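Local coordinates for ABC transporter ATP-binding protein (PDB 2PJZ) that probably binds and hydrolyses ATP as the nucleotide-binding subunit of an ABC transporter, putatively one for cobalt, at residues R164-I167 / S168-K172; L185-L188 / N189-K192. All coordinates share one frame; numbering follows the deposited sequence.

Overall arrangement
Both contacts are local and follow each other along the chain. Contact 1 is two turns of helix 161-173, and contact 2 is a short helical segment in the loop between strands 177-182 and 195-200. Strand 177-182 separates them in sequence. Their centres lie about 12 Å apart, and the two elements touch. Ser168 OG and Tyr191 OH are 2.8 Å apart and probably hydrogen-bonded, as are Lys172 NZ and Leu190 O at 2.6 Å. Arg164 CD packs on Met187 SD at 3.6 Å, and Arg164 NH1 forms a salt bridge with Asp186 OD2. Contact 2 also packs on strand 32-36, which leads into the probable P-loop (Gly37 to Thr44). Neither contact includes that loop.

Contact 1. Residues R164-I167 / S168-K172; sequences RHVI and SRYIK
Arg169 folds back over the preceding helical turn and lies along His165. Its CB starts beside Val166 O. CG comes next, 3.4 Å from His165 O, and CD and NE pass the same oxygen at slightly longer range. The chain is extended from CG to NE, with CG anti to the carbonyl carbon (chi1 -73°), and this carries the guanidinium back along the helix. There NH1 sits 3.5 Å from His165 CB. NH2 ends near the edge of the imidazole, 3.8 Å from His165 CD2, with the two planes 44° apart. His165 O already accepts the backbone N-H of Arg169.

The other pairs are apolar. Val166 and Tyr170 point the same way, and Val166 CG1 meets Tyr170 CE2 at 4.1 Å. Helix 105-114 covers this side. Ile167 CG1 lies 4.2 Å from Ile171 CD1, and Ile167 goes on to pack against helix 131-144. The backbone carries i to i+4 bonds. Of the bonds between the two segments, Ile171 N to Ile167 O is the shortest at 2.9 Å, whereas Tyr170 N to Val166 O is weak at 3.4 Å.

Arg169 thus meets His165 through packing, with one guanidinium face over the His165 carbonyl oxygen. His165 ND1 is hydrogen-bonded to Ala161 O. Arg169 NH2, 5.0 Å from His165 NE2, might disfavour a second ring proton, though the exposure of Arg169 would weaken this.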
ATOM      1  N   ARG A 164       3.327  -4.998  14.606  1.00 25.48           N
ATOM      2  CA  ARG A 164       3.458  -3.920  13.626  1.00 25.11           C
ATOM      3  C   ARG A 164       4.905  -3.462  13.483  1.00 25.24           C
ATOM      4  O   ARG A 164       5.393  -3.205  12.367  1.00 24.27           O
ATOM      5  CB  ARG A 164       2.588  -2.732  13.992  1.00 25.27           C
ATOM      6  CG  ARG A 164       1.116  -2.904  13.665  1.00 23.66           C
ATOM      7  CD  ARG A 164       0.339  -1.733  14.198  1.00 23.62           C
ATOM      8  NE  ARG A 164      -0.965  -1.636  13.551  1.00 24.34           N
ATOM      9  CZ  ARG A 164      -1.725  -0.545  13.529  1.00 26.29           C
ATOM     10  NH1 ARG A 164      -1.336   0.567  14.145  1.00 28.51           N
ATOM     11  NH2 ARG A 164      -2.888  -0.570  12.900  1.00 27.00           N
ATOM     12  N   HIS A 165       5.584  -3.344  14.622  1.00 24.32           N
ATOM     13  CA  HIS A 165       6.985  -2.975  14.651  1.00 23.71           C
ATOM     14  C   HIS A 165       7.896  -4.020  14.053  1.00 23.12           C
ATOM     15  O   HIS A 165       8.854  -3.678  13.347  1.00 24.24           O
ATOM     16  CB  HIS A 165       7.396  -2.624  16.084  1.00 23.46           C
ATOM     17  CG  HIS A 165       7.046  -1.219  16.445  1.00 24.05           C
ATOM     18  ND1 HIS A 165       5.750  -0.825  16.703  1.00 21.76           N
ATOM     19  CD2 HIS A 165       7.801  -0.096  16.490  1.00 21.75           C
ATOM     20  CE1 HIS A 165       5.730   0.473  16.944  1.00 21.68           C
ATOM     21  NE2 HIS A 165       6.957   0.942  16.803  1.00 24.02           N
ATOM     22  N   VAL A 166       7.603  -5.286  14.320  1.00 21.91           N
ATOM     23  CA  VAL A 166       8.360  -6.391  13.736  1.00 21.38           C
ATOM     24  C   VAL A 166       8.202  -6.425  12.196  1.00 21.14           C
ATOM     25  O   VAL A 166       9.202  -6.461  11.460  1.00 21.09           O
ATOM     26  CB  VAL A 166       7.994  -7.745  14.389  1.00 20.97           C
ATOM     27  CG1 VAL A 166       8.664  -8.891  13.653  1.00 21.18           C
ATOM     28  CG2 VAL A 166       8.458  -7.754  15.863  1.00 21.87           C
ATOM     29  N   ILE A 167       6.961  -6.363  11.716  1.00 20.41           N
ATOM     30  CA  ILE A 167       6.724  -6.433  10.268  1.00 20.23           C
ATOM     31  C   ILE A 167       7.262  -5.183   9.544  1.00 19.72           C
ATOM     32  O   ILE A 167       7.718  -5.273   8.421  1.00 19.29           O
ATOM     33  CB  ILE A 167       5.231  -6.737   9.927  1.00 20.15           C
ATOM     34  CG1 ILE A 167       5.090  -7.309   8.503  1.00 20.49           C
ATOM     35  CG2 ILE A 167       4.356  -5.496  10.114  1.00 19.41           C
ATOM     36  CD1 ILE A 167       5.753  -8.633   8.291  1.00 20.72           C
ATOM     37  N   SER A 168       7.235  -4.031  10.211  1.00 19.97           N
ATOM     38  CA  SER A 168       7.758  -2.789   9.646  0.50 20.27           C
ATOM     39  C   SER A 168       9.256  -2.904   9.397  1.00 20.32           C
ATOM     40  O   SER A 168       9.754  -2.411   8.397  1.00 20.13           O
ATOM     41  CB  SER A 168       7.468  -1.601  10.560  0.50 19.94           C
ATOM     42  OG  SER A 168       7.868  -0.383   9.964  0.50 20.27           O
ATOM     43  N   ARG A 169       9.962  -3.557  10.314  1.00 20.41           N
ATOM     44  CA  ARG A 169      11.395  -3.793  10.163  1.00 21.55           C
ATOM     45  C   ARG A 169      11.648  -4.608   8.887  1.00 20.27           C
ATOM     46  O   ARG A 169      12.548  -4.292   8.113  1.00 19.41           O
ATOM     47  CB  ARG A 169      12.013  -4.424  11.447  1.00 22.37           C
ATOM     48  CG  ARG A 169      12.121  -3.354  12.607  1.00 24.40           C
ATOM     49  CD  ARG A 169      12.376  -3.825  14.113  1.00 25.91           C
ATOM     50  NE  ARG A 169      12.192  -2.655  15.020  1.00 30.99           N
ATOM     51  CZ  ARG A 169      11.400  -2.600  16.110  1.00 34.91           C
ATOM     52  NH1 ARG A 169      10.743  -3.681  16.530  1.00 36.94           N
ATOM     53  NH2 ARG A 169      11.286  -1.460  16.809  1.00 33.52           N
ATOM     54  N   TYR A 170      10.813  -5.611   8.627  1.00 19.28           N
ATOM     55  CA  TYR A 170      10.987  -6.424   7.402  1.00 19.21           C
ATOM     56  C   TYR A 170      10.576  -5.685   6.122  1.00 17.94           C
ATOM     57  O   TYR A 170      11.192  -5.856   5.068  1.00 17.63           O
ATOM     58  CB  TYR A 170      10.221  -7.733   7.531  1.00 20.51           C
ATOM     59  CG  TYR A 170      10.892  -8.716   8.455  1.00 22.45           C
ATOM     60  CD1 TYR A 170      12.168  -9.197   8.175  1.00 23.56           C
ATOM     61  CD2 TYR A 170      10.239  -9.184   9.594  1.00 24.14           C
ATOM     62  CE1 TYR A 170      12.789 -10.106   9.018  1.00 26.57           C
ATOM     63  CE2 TYR A 170      10.854 -10.094  10.449  1.00 25.86           C
ATOM     64  CZ  TYR A 170      12.121 -10.544  10.156  1.00 25.21           C
ATOM     65  OH  TYR A 170      12.713 -11.454  11.004  1.00 26.57           O
ATOM     66  N   ILE A 171       9.505  -4.906   6.227  1.00 17.14           N
ATOM     67  CA  ILE A 171       9.022  -4.065   5.123  1.00 17.36           C
ATOM     68  C   ILE A 171      10.136  -3.108   4.714  1.00 18.63           C
ATOM     69  O   ILE A 171      10.368  -2.876   3.532  1.00 17.93           O
ATOM     70  CB  ILE A 171       7.695  -3.317   5.533  1.00 17.06           C
ATOM     71  CG1 ILE A 171       6.546  -4.326   5.601  1.00 15.34           C
ATOM     72  CG2 ILE A 171       7.373  -2.135   4.577  1.00 17.37           C
ATOM     73  CD1 ILE A 171       5.238  -3.809   6.206  1.00 17.29           C
ATOM     74  N   LYS A 172      10.851  -2.565   5.693  1.00 18.85           N
ATOM     75  CA  LYS A 172      11.898  -1.598   5.397  1.00 20.87           C
ATOM     76  C   LYS A 172      13.158  -2.250   4.831  1.00 21.30           C
ATOM     77  O   LYS A 172      13.852  -1.650   3.995  1.00 20.95           O
ATOM     78  CB  LYS A 172      12.148  -0.684   6.603  1.00 19.82           C
ATOM     79  CG  LYS A 172      10.870   0.153   6.952  1.00 21.04           C
ATOM     80  CD  LYS A 172      10.923   0.785   8.367  1.00 24.29           C
ATOM     81  CE  LYS A 172      11.774   2.035   8.427  1.00 26.43           C
ATOM     82  NZ  LYS A 172      11.632   2.641   9.807  1.00 31.34           N
TER

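Contact 2. Residues L185-L188 / N189-K192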
ATOM      1  N   LEU A 185      -3.001   6.304  10.009  1.00 27.17           N
ATOM      2  CA  LEU A 185      -2.042   7.386  10.147  1.00 27.40           C
ATOM      3  C   LEU A 185      -1.062   7.135  11.289  1.00 28.30           C
ATOM      4  O   LEU A 185       0.020   7.722  11.319  1.00 27.88           O
ATOM      5  CB  LEU A 185      -2.790   8.707  10.362  1.00 27.77           C
ATOM      6  CG  LEU A 185      -3.744   9.182   9.270  1.00 27.59           C
ATOM      7  CD1 LEU A 185      -4.568  10.326   9.796  1.00 27.53           C
ATOM      8  CD2 LEU A 185      -3.018   9.597   7.980  1.00 26.55           C
ATOM      9  N   ASP A 186      -1.436   6.248  12.215  1.00 28.69           N
ATOM     10  CA  ASP A 186      -0.617   5.960  13.398  1.00 30.12           C
ATOM     11  C   ASP A 186       0.678   5.201  13.075  1.00 30.11           C
ATOM     12  O   ASP A 186       1.541   5.016  13.939  1.00 30.52           O
ATOM     13  CB  ASP A 186      -1.461   5.247  14.484  1.00 30.49           C
ATOM     14  CG  ASP A 186      -1.939   3.837  14.069  1.00 33.46           C
ATOM     15  OD1 ASP A 186      -1.650   3.377  12.939  1.00 36.77           O
ATOM     16  OD2 ASP A 186      -2.610   3.165  14.901  1.00 35.20           O
ATOM     17  N   MET A 187       0.816   4.766  11.820  1.00 29.18           N
ATOM     18  CA  MET A 187       1.991   4.029  11.426  1.00 28.81           C
ATOM     19  C   MET A 187       3.059   4.867  10.722  1.00 27.63           C
ATOM     20  O   MET A 187       4.195   4.410  10.546  1.00 27.56           O
ATOM     21  CB  MET A 187       1.600   2.837  10.552  1.00 29.75           C
ATOM     22  CG  MET A 187       2.466   1.657  10.900  1.00 30.76           C
ATOM     23  SD  MET A 187       1.803   1.034  12.434  1.00 32.18           S
ATOM     24  CE  MET A 187       3.278   0.874  13.460  1.00 19.22           C
ATOM     25  N   LEU A 188       2.707   6.093  10.351  1.00 26.00           N
ATOM     26  CA  LEU A 188       3.599   6.935   9.551  1.00 25.13           C
ATOM     27  C   LEU A 188       4.908   7.313  10.242  1.00 25.78           C
ATOM     28  O   LEU A 188       5.896   7.594   9.560  1.00 24.65           O
ATOM     29  CB  LEU A 188       2.874   8.186   9.069  1.00 24.25           C
ATOM     30  CG  LEU A 188       1.736   7.978   8.062  1.00 24.35           C
ATOM     31  CD1 LEU A 188       1.039   9.306   7.792  1.00 23.84           C
ATOM     32  CD2 LEU A 188       2.243   7.344   6.747  1.00 25.76           C
ATOM     33  N   ASN A 189       4.911   7.311  11.587  1.00 26.22           N
ATOM     34  CA  ASN A 189       6.080   7.711  12.369  1.00 27.29           C
ATOM     35  C   ASN A 189       7.237   6.746  12.182  1.00 27.44           C
ATOM     36  O   ASN A 189       8.371   7.049  12.542  1.00 28.05           O
ATOM     37  CB  ASN A 189       5.722   7.775  13.852  1.00 27.71           C
ATOM     38  CG  ASN A 189       5.396   6.416  14.408  1.00 30.88           C
ATOM     39  OD1 ASN A 189       4.231   6.004  14.433  1.00 34.72           O
ATOM     40  ND2 ASN A 189       6.427   5.676  14.798  1.00 33.78           N
ATOM     41  N   LEU A 190       6.943   5.564  11.662  1.00 27.28           N
ATOM     42  CA  LEU A 190       7.997   4.594  11.353  1.00 27.87           C
ATOM     43  C   LEU A 190       8.481   4.732   9.907  1.00 27.55           C
ATOM     44  O   LEU A 190       9.399   4.030   9.493  1.00 28.03           O
ATOM     45  CB  LEU A 190       7.497   3.165  11.594  1.00 27.78           C
ATOM     46  CG  LEU A 190       7.413   2.678  13.048  1.00 29.31           C
ATOM     47  CD1 LEU A 190       6.882   1.260  13.050  1.00 28.53           C
ATOM     48  CD2 LEU A 190       8.783   2.746  13.734  1.00 30.80           C
ATOM     49  N   TYR A 191       7.874   5.647   9.152  1.00 26.71           N
ATOM     50  CA  TYR A 191       8.168   5.765   7.726  1.00 25.46           C
ATOM     51  C   TYR A 191       8.559   7.164   7.295  1.00 24.84           C
ATOM     52  O   TYR A 191       8.291   7.551   6.168  1.00 24.06           O
ATOM     53  CB  TYR A 191       6.995   5.220   6.894  1.00 24.89           C
ATOM     54  CG  TYR A 191       6.875   3.735   7.029  1.00 24.08           C
ATOM     55  CD1 TYR A 191       7.530   2.876   6.143  1.00 22.24           C
ATOM     56  CD2 TYR A 191       6.156   3.171   8.091  1.00 24.71           C
ATOM     57  CE1 TYR A 191       7.446   1.493   6.295  1.00 23.82           C
ATOM     58  CE2 TYR A 191       6.073   1.800   8.246  1.00 24.65           C
ATOM     59  CZ  TYR A 191       6.710   0.967   7.342  1.00 24.67           C
ATOM     60  OH  TYR A 191       6.613  -0.392   7.512  1.00 26.96           O
ATOM     61  N   LYS A 192       9.258   7.888   8.177  1.00 24.16           N
ATOM     62  CA  LYS A 192       9.655   9.284   7.947  1.00 24.24           C
ATOM     63  C   LYS A 192      10.524   9.461   6.726  1.00 23.91           C
ATOM     64  O   LYS A 192      10.430  10.494   6.037  1.00 24.21           O
ATOM     65  CB  LYS A 192      10.400   9.855   9.173  1.00 24.72           C
ATOM     66  CG  LYS A 192       9.620   9.772  10.452  1.00 24.97           C
ATOM     67  CD  LYS A 192      10.464  10.190  11.684  1.00 26.61           C
ATOM     68  CE  LYS A 192       9.538  10.417  12.876  1.00 30.68           C
ATOM     69  NZ  LYS A 192      10.273  11.056  14.027  1.00 34.65           N
TER
HETATM   70  O   HOH W   1       2.623   7.742  13.202  1.00 45.51           O
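Met187 packs against Leu190 in a short helical segment, on the side facing helix 161-173. The two side chains run alongside each other, and Met187 CE touches Leu190 CD1 at 3.6 Å. The methionine chain starts off pointing away from the following residues; bends at chi2 (77°) and chi3 (-131°) bring its methyl back to the leucine. Met187 O does double duty here. It accepts the N-H of Leu190 at 3.2 Å. It also lies in the plane of the Tyr191 ring, at its edge, 3.4 Å from CD2. A second i to i+3 bond follows, Tyr191 N to Leu188 O at 2.8 Å. This spacing is that of 3-10 geometry.

The other side is polar and looser. Asp186, Asn189 and Lys192 are exposed, though the Asp186 carboxylate is held by a salt bridge to Arg164 of helix 161-173. A water donates to Leu185 O at 3.2 Å and accepts the N-H of Asn189 at 2.8 Å. It thus links two backbone groups that have no direct bond between them.

The buried side chains fasten the segment to its surroundings. Leu188 packs on strand 32-36 and helix 210-214. Tyr191 also reaches strand 32-36, and its ring meets Tyr194 edge-to-face. Met187, Leu190 and Tyr191 all touch helix 161-173, so the segment is wedged between that helix and helix 210-214, against the central sheet.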